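Local coordinates for protein SxtG (Microseira wollei, PDB 6U1R) that acts as an amidinotransferase in saxitoxin biosynthesis, probably passing an amidino group to its acceptor by way of a covalent amidino-cysteine intermediate, at residues E46-P51 and Y360-S365; V113-S118 and A160-D165. One frame throughout, in Å; residues are numbered along the deposited sequence.

Contact 1: residues E46-P51 and Y360-S365; sequences EGAMLP and YPFLGS
Phe-362 and Leu-363 are the two residues of 360-365 that meet the 46-51 loop, each against one small apolar partner. Tyr-360 and Pro-361 belong to a 3-10 segment that begins earlier in the chain, and Leu-363 N closes back on Tyr-360 O in a 2.8 Å hydrogen bond. Phe-362 follows. With CG anti to its carbonyl carbon (chi1 -59°), the ring reaches across to the loop and presents an edge: Ala-48 CB lies near the ring plane, 3.7 Å from Phe-362 CE2, with Phe-362 CD2 next at 4.0 Å. The side chain of Leu-363 heads for Pro-51 through a single branch. Leu-363 CD1 lies 3.8 Å from Pro-51 CG, the two side chains crossing at a slant. No hydrogen bond spans the two segments, so van der Waals contact alone joins them directly. The side chain of Leu-363 is also about 6 Å from that of His-264 and 7 Å from that of Cys-368, both predicted active-site residues, which puts this apolar contact at the margin of the probable catalytic centre. Around the contact, the Tyr-81 ring stacks on that of Phe-362, while Ile-86 and Ala-89 of helix 83-102 touch the same side chain.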
loop_
_atom_site.group_PDB
_atom_site.type_symbol
_atom_site.label_atom_id
_atom_site.label_comp_id
_atom_site.label_asym_id
_atom_site.label_seq_id
_atom_site.Cartn_x
_atom_site.Cartn_y
_atom_site.Cartn_z
ATOM N N GLU A 46 22.260 2.166 12.426
ATOM C CA GLU A 46 21.991 2.338 13.849
ATOM C C GLU A 46 20.709 1.613 14.249
ATOM O O GLU A 46 19.716 1.638 13.511
ATOM C CB GLU A 46 21.882 3.819 14.172
ATOM C CG GLU A 46 23.161 4.604 13.851
ATOM C CD GLU A 46 23.220 5.929 14.573
ATOM O OE1 GLU A 46 22.988 6.969 13.927
ATOM O OE2 GLU A 46 23.497 5.917 15.791
ATOM N N GLY A 47 20.733 0.961 15.411
ATOM C CA GLY A 47 19.582 0.244 15.945
ATOM C C GLY A 47 19.238 -1.032 15.218
ATOM O O GLY A 47 18.162 -1.594 15.458
ATOM N N ALA A 48 20.125 -1.492 14.337
ATOM C CA ALA A 48 19.861 -2.625 13.461
ATOM C C ALA A 48 19.717 -3.930 14.248
ATOM O O ALA A 48 20.440 -4.173 15.216
ATOM C CB ALA A 48 20.985 -2.750 12.430
ATOM N N MET A 49 18.759 -4.758 13.819
ATOM C CA MET A 49 18.461 -6.070 14.382
ATOM C C MET A 49 18.788 -7.143 13.355
ATOM O O MET A 49 18.553 -6.952 12.162
ATOM C CB MET A 49 16.979 -6.185 14.767
ATOM C CG MET A 49 16.476 -5.055 15.667
ATOM S SD MET A 49 17.218 -5.081 17.308
ATOM C CE MET A 49 16.559 -6.605 17.948
ATOM N N LEU A 50 19.318 -8.274 13.813
ATOM C CA LEU A 50 19.693 -9.335 12.891
ATOM C C LEU A 50 18.484 -9.819 12.082
ATOM O O LEU A 50 17.342 -9.787 12.564
ATOM C CB LEU A 50 20.299 -10.514 13.656
ATOM C CG LEU A 50 21.646 -10.323 14.349
ATOM C CD1 LEU A 50 22.024 -11.619 15.093
ATOM C CD2 LEU A 50 22.724 -9.936 13.329
ATOM N N PRO A 51 18.715 -10.294 10.853
ATOM C CA PRO A 51 17.649 -10.952 10.095
ATOM C C PRO A 51 17.096 -12.138 10.866
ATOM O O PRO A 51 17.820 -12.805 11.609
ATOM C CB PRO A 51 18.358 -11.423 8.814
ATOM C CG PRO A 51 19.618 -10.691 8.755
ATOM C CD PRO A 51 20.010 -10.377 10.165
ATOM N N TYR A 360 28.501 -5.320 4.489
ATOM C CA TYR A 360 27.950 -6.559 3.944
ATOM C C TYR A 360 27.123 -7.364 4.947
ATOM O O TYR A 360 26.142 -7.998 4.517
ATOM C CB TYR A 360 29.080 -7.438 3.399
ATOM C CG TYR A 360 29.834 -6.908 2.187
ATOM C CD1 TYR A 360 29.482 -5.724 1.550
ATOM C CD2 TYR A 360 30.910 -7.619 1.681
ATOM C CE1 TYR A 360 30.195 -5.270 0.447
ATOM C CE2 TYR A 360 31.615 -7.179 0.593
ATOM C CZ TYR A 360 31.252 -6.009 -0.025
ATOM O OH TYR A 360 31.947 -5.559 -1.113
ATOM N N PRO A 361 27.466 -7.430 6.240
ATOM C CA PRO A 361 26.621 -8.204 7.176
ATOM C C PRO A 361 25.231 -7.627 7.329
ATOM O O PRO A 361 24.339 -8.318 7.840
ATOM C CB PRO A 361 27.389 -8.144 8.504
ATOM C CG PRO A 361 28.740 -7.633 8.191
ATOM C CD PRO A 361 28.657 -6.876 6.906
ATOM N N PHE A 362 25.020 -6.380 6.919
ATOM C CA PHE A 362 23.695 -5.773 6.899
ATOM C C PHE A 362 22.970 -6.023 5.584
ATOM O O PHE A 362 21.933 -5.402 5.333
ATOM C CB PHE A 362 23.814 -4.275 7.187
ATOM C CG PHE A 362 24.442 -3.989 8.514
ATOM C CD1 PHE A 362 25.824 -3.948 8.633
ATOM C CD2 PHE A 362 23.657 -3.812 9.653
ATOM C CE1 PHE A 362 26.428 -3.716 9.868
ATOM C CE2 PHE A 362 24.247 -3.575 10.890
ATOM C CZ PHE A 362 25.627 -3.540 11.006
ATOM N N LEU A 363 23.518 -6.914 4.748
ATOM C CA LEU A 363 22.889 -7.492 3.567
ATOM C C LEU A 363 22.843 -6.540 2.378
ATOM O O LEU A 363 21.940 -6.637 1.532
ATOM C CB LEU A 363 21.472 -7.975 3.896
ATOM C CG LEU A 363 21.382 -8.947 5.086
ATOM C CD1 LEU A 363 19.991 -9.566 5.174
ATOM C CD2 LEU A 363 22.449 -10.023 5.007
ATOM N N GLY A 364 23.806 -5.630 2.294
ATOM C CA GLY A 364 23.902 -4.776 1.122
ATOM C C GLY A 364 25.291 -4.213 0.900
ATOM O O GLY A 364 26.160 -4.252 1.773
ATOM N N SER A 365 25.482 -3.664 -0.303
ATOM C CA SER A 365 26.614 -2.788 -0.573
ATOM C C SER A 365 26.051 -1.492 -1.158
ATOM O O SER A 365 24.928 -1.115 -0.813
ATOM C CB SER A 365 27.633 -3.470 -1.496
ATOM O OG SER A 365 28.826 -2.702 -1.607
#

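Contact 2: residues V113-S118 and A160-D165; sequences VDFFAS and AWAYRD. With FMT (formic acid), chain C.
Val-113 sets its CG1 anti to the carbonyl carbon (chi1 -66°), which leaves CG2 between the backbone N and that carbon, and this fork of two methyls receives Ala-162. Ala-162 CB is 4.0 Å from Val-113 CG2 and about as far from CG1, while Val-113 CG1 also comes to 3.9 Å from Ala-162 CA, so both branches rest on the alanine. With its CG anti to the carbonyl carbon (chi1 -65°), Phe-115 brings its ring beneath the valine: Val-113 CG2 sits 3.6 Å above one ring face, offset toward the rim. The far end of that ring joins in more loosely, Phe-115 CZ standing 4.4 Å from Ala-162 CB at an oblique approach. The methyl of Ala-162 thus meets a small apolar group made by Val-113 and Phe-115 together.

Tight turns build this group. Asp-114 is the centre of an inverse gamma turn, with Phe-115 N bonded to Val-113 O at 2.9 Å, and it also opens a type I beta turn that ends at Ala-117. Its own N-H gives a hydrogen bond to a formic acid molecule, probably from the crystallisation liquor; Asp-114 N to formic acid O2 is 3.1 Å, at an N-H...O angle of 163°. The formic acid carbon lies near the plane of the Trp-161 ring, at its edge.

Two residues after Ala-162, Arg-164 forms a salt bridge with Glu-148 and also hydrogen-bonds to Lys-182 O of the second subunit, whose Phe-186 meets Trp-161 edge-to-face. The contact is apolar packing between a loop and the chain leading into helix 164-172, away from the predicted active-site residues: an inverse gamma turn running into a type I beta turn, set beside the dimer interface.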
loop_
_atom_site.group_PDB
_atom_site.type_symbol
_atom_site.label_atom_id
_atom_site.label_comp_id
_atom_site.label_asym_id
_atom_site.label_seq_id
_atom_site.Cartn_x
_atom_site.Cartn_y
_atom_site.Cartn_z
ATOM N N VAL A 113 14.977 4.338 13.761
ATOM C CA VAL A 113 13.758 4.288 14.556
ATOM C C VAL A 113 13.875 3.045 15.433
ATOM O O VAL A 113 14.947 2.432 15.496
ATOM C CB VAL A 113 12.516 4.271 13.646
ATOM C CG1 VAL A 113 12.387 5.596 12.895
ATOM C CG2 VAL A 113 12.604 3.134 12.630
ATOM N N ASP A 114 12.794 2.658 16.116
ATOM C CA ASP A 114 12.834 1.542 17.072
ATOM C C ASP A 114 12.693 0.198 16.354
ATOM O O ASP A 114 11.654 -0.475 16.418
ATOM C CB ASP A 114 11.721 1.667 18.105
ATOM C CG ASP A 114 11.909 2.831 19.057
ATOM O OD1 ASP A 114 13.041 3.360 19.173
ATOM O OD2 ASP A 114 10.903 3.187 19.715
ATOM N N PHE A 115 13.780 -0.257 15.735
ATOM C CA PHE A 115 13.730 -1.588 15.131
ATOM C C PHE A 115 13.650 -2.692 16.175
ATOM O O PHE A 115 13.219 -3.807 15.849
ATOM C CB PHE A 115 14.935 -1.797 14.201
ATOM C CG PHE A 115 14.912 -0.890 13.018
ATOM C CD1 PHE A 115 14.000 -1.105 11.988
ATOM C CD2 PHE A 115 15.759 0.202 12.947
ATOM C CE1 PHE A 115 13.936 -0.245 10.905
ATOM C CE2 PHE A 115 15.697 1.063 11.854
ATOM C CZ PHE A 115 14.780 0.840 10.851
ATOM N N PHE A 116 14.048 -2.422 17.422
ATOM C CA PHE A 116 13.956 -3.459 18.445
ATOM C C PHE A 116 12.511 -3.798 18.807
ATOM O O PHE A 116 12.269 -4.862 19.375
ATOM C CB PHE A 116 14.720 -3.034 19.706
ATOM C CG PHE A 116 14.114 -1.862 20.415
ATOM C CD1 PHE A 116 12.980 -2.014 21.211
ATOM C CD2 PHE A 116 14.671 -0.601 20.298
ATOM C CE1 PHE A 116 12.418 -0.921 21.862
ATOM C CE2 PHE A 116 14.113 0.492 20.948
ATOM C CZ PHE A 116 12.989 0.329 21.730
ATOM N N ALA A 117 11.556 -2.922 18.526
ATOM C CA ALA A 117 10.198 -3.134 19.019
ATOM C C ALA A 117 9.511 -4.296 18.301
ATOM O O ALA A 117 9.638 -4.468 17.083
ATOM C CB ALA A 117 9.385 -1.857 18.861
ATOM N N SER A 118 8.783 -5.103 19.075
ATOM C CA SER A 118 7.934 -6.154 18.520
ATOM C C SER A 118 6.690 -5.543 17.864
ATOM O O SER A 118 6.327 -4.385 18.103
ATOM C CB SER A 118 7.507 -7.134 19.616
ATOM O OG SER A 118 6.700 -6.470 20.573
ATOM N N ALA A 160 9.240 0.869 6.100
ATOM C CA ALA A 160 9.137 2.192 5.492
ATOM C C ALA A 160 9.098 3.318 6.520
ATOM O O ALA A 160 9.284 4.480 6.146
ATOM C CB ALA A 160 7.899 2.288 4.596
ATOM N N TRP A 161 8.875 3.010 7.796
ATOM C CA TRP A 161 8.608 4.059 8.781
ATOM C C TRP A 161 9.771 5.040 8.913
ATOM O O TRP A 161 9.552 6.255 9.029
ATOM C CB TRP A 161 8.274 3.414 10.126
ATOM C CG TRP A 161 6.816 3.027 10.232
ATOM C CD1 TRP A 161 5.919 2.835 9.196
ATOM C CD2 TRP A 161 6.077 2.825 11.438
ATOM N NE1 TRP A 161 4.679 2.524 9.702
ATOM C CE2 TRP A 161 4.748 2.513 11.072
ATOM C CE3 TRP A 161 6.410 2.885 12.795
ATOM C CZ2 TRP A 161 3.756 2.258 12.016
ATOM C CZ3 TRP A 161 5.425 2.632 13.733
ATOM C CH2 TRP A 161 4.113 2.324 13.340
ATOM N N ALA A 162 11.011 4.554 8.879
ATOM C CA ALA A 162 12.142 5.475 9.045
ATOM C C ALA A 162 12.210 6.518 7.937
ATOM O O ALA A 162 12.810 7.588 8.140
ATOM C CB ALA A 162 13.461 4.704 9.099
ATOM N N TYR A 163 11.567 6.255 6.800
ATOM C CA TYR A 163 11.606 7.111 5.624
ATOM C C TYR A 163 10.416 8.055 5.488
ATOM O O TYR A 163 10.372 8.826 4.531
ATOM C CB TYR A 163 11.676 6.247 4.368
ATOM C CG TYR A 163 12.822 5.266 4.366
ATOM C CD1 TYR A 163 12.704 4.028 4.976
ATOM C CD2 TYR A 163 14.027 5.578 3.744
ATOM C CE1 TYR A 163 13.749 3.133 4.986
ATOM C CE2 TYR A 163 15.060 4.692 3.736
ATOM C CZ TYR A 163 14.925 3.470 4.363
ATOM O OH TYR A 163 15.971 2.604 4.344
ATOM N N ARG A 164 9.428 7.988 6.379
ATOM C CA ARG A 164 8.187 8.715 6.127
ATOM C C ARG A 164 8.367 10.233 6.213
ATOM O O ARG A 164 7.650 10.972 5.525
ATOM C CB ARG A 164 7.099 8.238 7.092
ATOM C CG ARG A 164 6.441 6.910 6.666
ATOM C CD ARG A 164 5.800 6.974 5.257
ATOM N NE ARG A 164 5.323 5.661 4.772
ATOM C CZ ARG A 164 4.228 5.084 5.242
ATOM N NH1 ARG A 164 3.545 5.680 6.202
ATOM N NH2 ARG A 164 3.817 3.926 4.771
ATOM N N ASP A 165 9.289 10.728 7.037
ATOM C CA ASP A 165 9.587 12.160 7.011
ATOM C C ASP A 165 10.000 12.605 5.610
ATOM O O ASP A 165 9.532 13.633 5.105
ATOM C CB ASP A 165 10.701 12.497 8.005
ATOM C CG ASP A 165 10.239 12.491 9.446
ATOM O OD1 ASP A 165 9.039 12.710 9.700
ATOM O OD2 ASP A 165 11.094 12.285 10.331
HETATM C C FMT C . 9.217 4.458 15.567
HETATM O O1 FMT C . 9.245 5.514 14.943
HETATM O O2 FMT C . 10.155 4.182 16.300
#

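In the fold
Along the chain, both segments of contact 2 fall within the 308 residues that separate the two halves of contact 1. The centres of contacts 1 and 2 are about 14 Å apart, with contact 1 buried nearer the middle of the subunit and contact 2 farther out, partly at the surface. The loops 46-51 and 113-118 touch directly: Gly-47 O packs 3.5 Å from Phe-115 CB, and Met-49 CG is equally close to Phe-115 O. These two loops, one after strand 37-42 and the other after strand 106-109, pack side by side, linking 360-365, near the predicted catalytic residues, to the approach to helix 164-172, where the second subunit packs.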